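Non-ribosomal peptide synthetase (Streptomyces halstedii, PDB 3WV4) belongs to the AMP-binding enzyme family of the ANL clan, whose members include parts of modular peptide synthetases. Local coordinates at residues Y340-I348 / M421-G429. Numbering follows the deposited sequence.
Sequences YGQTECKRI and MRLHTGDYG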
loop_
_atom_site.group_PDB
_atom_site.type_symbol
_atom_site.label_atom_id
_atom_site.label_comp_id
_atom_site.label_asym_id
_atom_site.label_seq_id
_atom_site.Cartn_x
_atom_site.Cartn_y
_atom_site.Cartn_z
ATOM N N TYR A 340 5.998 8.085 9.536
ATOM C CA TYR A 340 4.967 9.099 9.346
ATOM C C TYR A 340 4.806 9.310 7.879
ATOM O O TYR A 340 5.786 9.253 7.106
ATOM C CB TYR A 340 5.366 10.395 10.066
ATOM C CG TYR A 340 4.762 11.625 9.487
ATOM C CD1 TYR A 340 3.355 11.888 9.628
ATOM C CD2 TYR A 340 5.548 12.586 8.848
ATOM C CE1 TYR A 340 2.808 13.056 9.119
ATOM C CE2 TYR A 340 4.990 13.740 8.311
ATOM C CZ TYR A 340 3.620 13.985 8.474
ATOM O OH TYR A 340 3.063 15.133 7.914
ATOM N N GLY A 341 3.579 9.497 7.455
ATOM C CA GLY A 341 3.310 9.756 6.070
ATOM C C GLY A 341 1.905 10.236 5.812
ATOM O O GLY A 341 1.093 10.285 6.726
ATOM N N GLN A 342 1.623 10.549 4.548
ATOM C CA GLN A 342 0.276 10.849 4.049
ATOM C C GLN A 342 0.151 10.109 2.759
ATOM O O GLN A 342 1.151 9.924 2.069
ATOM C CB GLN A 342 0.118 12.347 3.677
ATOM C CG GLN A 342 -0.065 13.295 4.850
ATOM C CD GLN A 342 -0.277 14.753 4.422
ATOM O OE1 GLN A 342 -0.087 15.145 3.265
ATOM N NE2 GLN A 342 -0.729 15.536 5.342
ATOM N N THR A 343 -1.090 9.862 2.356
ATOM C CA THR A 343 -1.389 9.266 1.075
ATOM C C THR A 343 -0.866 10.049 -0.128
ATOM O O THR A 343 -0.342 9.453 -1.094
ATOM C CB THR A 343 -2.906 9.062 0.956
ATOM O OG1 THR A 343 -3.362 8.270 2.049
ATOM C CG2 THR A 343 -3.202 8.318 -0.299
ATOM N N GLU A 344 -0.824 11.377 0.011
ATOM C CA GLU A 344 -0.368 12.279 -1.043
ATOM C C GLU A 344 1.064 12.042 -1.523
ATOM O O GLU A 344 1.434 12.403 -2.682
ATOM C CB GLU A 344 -0.543 13.739 -0.564
ATOM C CG GLU A 344 -1.970 14.273 -0.581
ATOM C CD GLU A 344 -2.852 13.835 0.603
ATOM O OE1 GLU A 344 -2.519 12.927 1.404
ATOM O OE2 GLU A 344 -3.961 14.379 0.691
ATOM N N CYS A 345 1.871 11.367 -0.711
ATOM C CA CYS A 345 3.206 10.925 -1.178
ATOM C C CYS A 345 3.650 9.548 -0.637
ATOM O O CYS A 345 4.826 9.235 -0.545
ATOM C CB CYS A 345 4.209 11.992 -0.769
ATOM S SG CYS A 345 4.473 12.163 0.972
ATOM N N LYS A 346 2.682 8.736 -0.260
ATOM C CA LYS A 346 2.842 7.461 0.439
ATOM C C LYS A 346 3.408 7.583 1.813
ATOM O O LYS A 346 2.763 7.129 2.774
ATOM C CB LYS A 346 3.620 6.448 -0.378
ATOM C CG LYS A 346 3.851 5.136 0.318
ATOM C CD LYS A 346 2.690 4.515 1.088
ATOM C CE LYS A 346 3.148 3.211 1.780
ATOM N NZ LYS A 346 2.088 2.417 2.498
ATOM N N ARG A 347 4.633 8.107 1.937
ATOM C CA ARG A 347 5.289 8.160 3.221
ATOM C C ARG A 347 6.298 9.285 3.274
ATOM O O ARG A 347 6.880 9.683 2.244
ATOM C CB ARG A 347 5.887 6.787 3.588
ATOM C CG ARG A 347 6.319 6.701 5.009
ATOM C CD ARG A 347 6.484 5.291 5.551
ATOM N NE ARG A 347 5.198 4.623 5.639
ATOM C CZ ARG A 347 4.991 3.349 5.317
ATOM N NH1 ARG A 347 6.024 2.567 4.951
ATOM N NH2 ARG A 347 3.787 2.817 5.455
ATOM N N ILE A 348 6.500 9.808 4.452
ATOM C CA ILE A 348 7.333 10.995 4.603
ATOM C C ILE A 348 8.631 10.724 5.314
ATOM O O ILE A 348 9.699 11.205 4.865
ATOM C CB ILE A 348 6.575 12.096 5.366
ATOM C CG1 ILE A 348 5.483 12.530 4.398
ATOM C CG2 ILE A 348 7.507 13.245 5.731
ATOM C CD1 ILE A 348 4.375 13.436 4.872
ATOM N N MET A 421 5.512 20.113 -7.665
ATOM C CA MET A 421 6.680 19.504 -7.094
ATOM C C MET A 421 6.822 19.675 -5.572
ATOM O O MET A 421 7.699 19.060 -5.028
ATOM C CB MET A 421 7.960 19.997 -7.836
ATOM C CG MET A 421 8.324 21.462 -7.572
ATOM S SD MET A 421 9.666 22.172 -8.568
ATOM C CE MET A 421 8.891 22.442 -10.170
ATOM N N ARG A 422 6.017 20.489 -4.875
ATOM C CA ARG A 422 6.141 20.569 -3.408
ATOM C C ARG A 422 4.843 20.276 -2.729
ATOM O O ARG A 422 3.842 20.955 -2.962
ATOM C CB ARG A 422 6.685 21.908 -2.936
ATOM C CG ARG A 422 6.542 22.141 -1.428
ATOM C CD ARG A 422 7.735 22.856 -0.811
ATOM N NE ARG A 422 8.371 23.780 -1.737
ATOM C CZ ARG A 422 9.668 24.067 -1.750
ATOM N NH1 ARG A 422 10.483 23.497 -0.874
ATOM N NH2 ARG A 422 10.148 24.926 -2.655
ATOM N N LEU A 423 4.833 19.219 -1.919
ATOM C CA LEU A 423 3.620 18.858 -1.190
ATOM C C LEU A 423 3.585 19.593 0.114
ATOM O O LEU A 423 4.514 19.501 0.907
ATOM C CB LEU A 423 3.566 17.353 -0.892
ATOM C CG LEU A 423 2.463 16.905 0.044
ATOM C CD1 LEU A 423 1.119 17.047 -0.656
ATOM C CD2 LEU A 423 2.726 15.483 0.561
ATOM N N HIS A 424 2.484 20.291 0.352
ATOM C CA HIS A 424 2.236 20.974 1.621
ATOM C C HIS A 424 1.275 20.128 2.408
ATOM O O HIS A 424 0.122 19.953 2.006
ATOM C CB HIS A 424 1.630 22.371 1.346
ATOM C CG HIS A 424 2.589 23.326 0.715
ATOM N ND1 HIS A 424 3.145 24.390 1.398
ATOM C CD2 HIS A 424 3.101 23.371 -0.534
ATOM C CE1 HIS A 424 3.963 25.043 0.594
ATOM N NE2 HIS A 424 3.955 24.444 -0.583
ATOM N N THR A 425 1.728 19.605 3.542
ATOM C CA THR A 425 0.980 18.567 4.231
ATOM C C THR A 425 -0.145 19.067 5.133
ATOM O O THR A 425 -1.011 18.286 5.540
ATOM C CB THR A 425 1.911 17.782 5.166
ATOM O OG1 THR A 425 2.344 18.648 6.223
ATOM C CG2 THR A 425 3.131 17.198 4.390
ATOM N N GLY A 426 -0.072 20.329 5.552
ATOM C CA GLY A 426 -0.993 20.841 6.542
ATOM C C GLY A 426 -0.645 20.340 7.920
ATOM O O GLY A 426 -1.375 20.562 8.860
ATOM N N ASP A 427 0.476 19.654 8.070
ATOM C CA ASP A 427 0.928 19.300 9.405
ATOM C C ASP A 427 2.024 20.292 9.781
ATOM O O ASP A 427 2.711 20.836 8.915
ATOM C CB ASP A 427 1.412 17.859 9.458
ATOM C CG ASP A 427 0.268 16.832 9.348
ATOM O OD1 ASP A 427 -0.868 17.125 9.774
ATOM O OD2 ASP A 427 0.535 15.722 8.830
ATOM N N TYR A 428 2.212 20.499 11.075
ATOM C CA TYR A 428 3.242 21.414 11.534
ATOM C C TYR A 428 4.267 20.678 12.385
ATOM O O TYR A 428 3.939 19.801 13.161
ATOM C CB TYR A 428 2.604 22.582 12.325
ATOM C CG TYR A 428 1.915 23.488 11.427
ATOM C CD1 TYR A 428 2.487 24.699 11.051
ATOM C CD2 TYR A 428 0.662 23.162 10.934
ATOM C CE1 TYR A 428 1.815 25.537 10.190
ATOM C CE2 TYR A 428 0.001 23.996 10.079
ATOM C CZ TYR A 428 0.581 25.174 9.720
ATOM O OH TYR A 428 -0.112 26.001 8.875
ATOM N N GLY A 429 5.511 21.109 12.305
ATOM C CA GLY A 429 6.570 20.507 13.119
ATOM C C GLY A 429 7.925 21.115 12.802
ATOM O O GLY A 429 8.017 22.195 12.186
#
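Leu423 reaches from its strand into the loop 340-348 and makes the apolar, more buried half of this contact. One methyl, CD1, lies 3.7 Å from Glu344 CB, the two side chains crossing at about a right angle; the other, CD2, packs 3.8 Å from Cys345 SG. Beside it, Ile348 CD1 and Thr425 CG2 meet tip to tip at 4.0 Å. The bent Glu344 chain carries its carboxylate away from Leu423, and OE2 bonds to Tyr401 OH instead.

The other half is polar and partly exposed. Gln342, extended beyond CG (chi2 -177°), reaches across to the strand so that NE2 donates to Thr425 O over 2.8 Å; the bond lies close to the amide plane and falls on a carbonyl lone pair. Tyr340 OH gives a 2.8 Å hydrogen bond to the anti lone pair of Asp427 OD2, which sits at the ring edge, while ring and carboxylate planes are turned 49° apart. Thr425 OG1 accepts from Asp427 N at 2.8 Å, an ST turn at the Gly426 corner, and also bonds to Ile390 O.

The contact packs together two signature motifs of the ANL clan, YGQTE (340-344) and TGD (425-427). It joins the loop between strands 335-340 and 349-350 to strands 422-425 and 427-431, before and after the corner and both antiparallel to strand 388-393; Phe439 of strand 437-439 meets the Tyr340 ring edge-to-face.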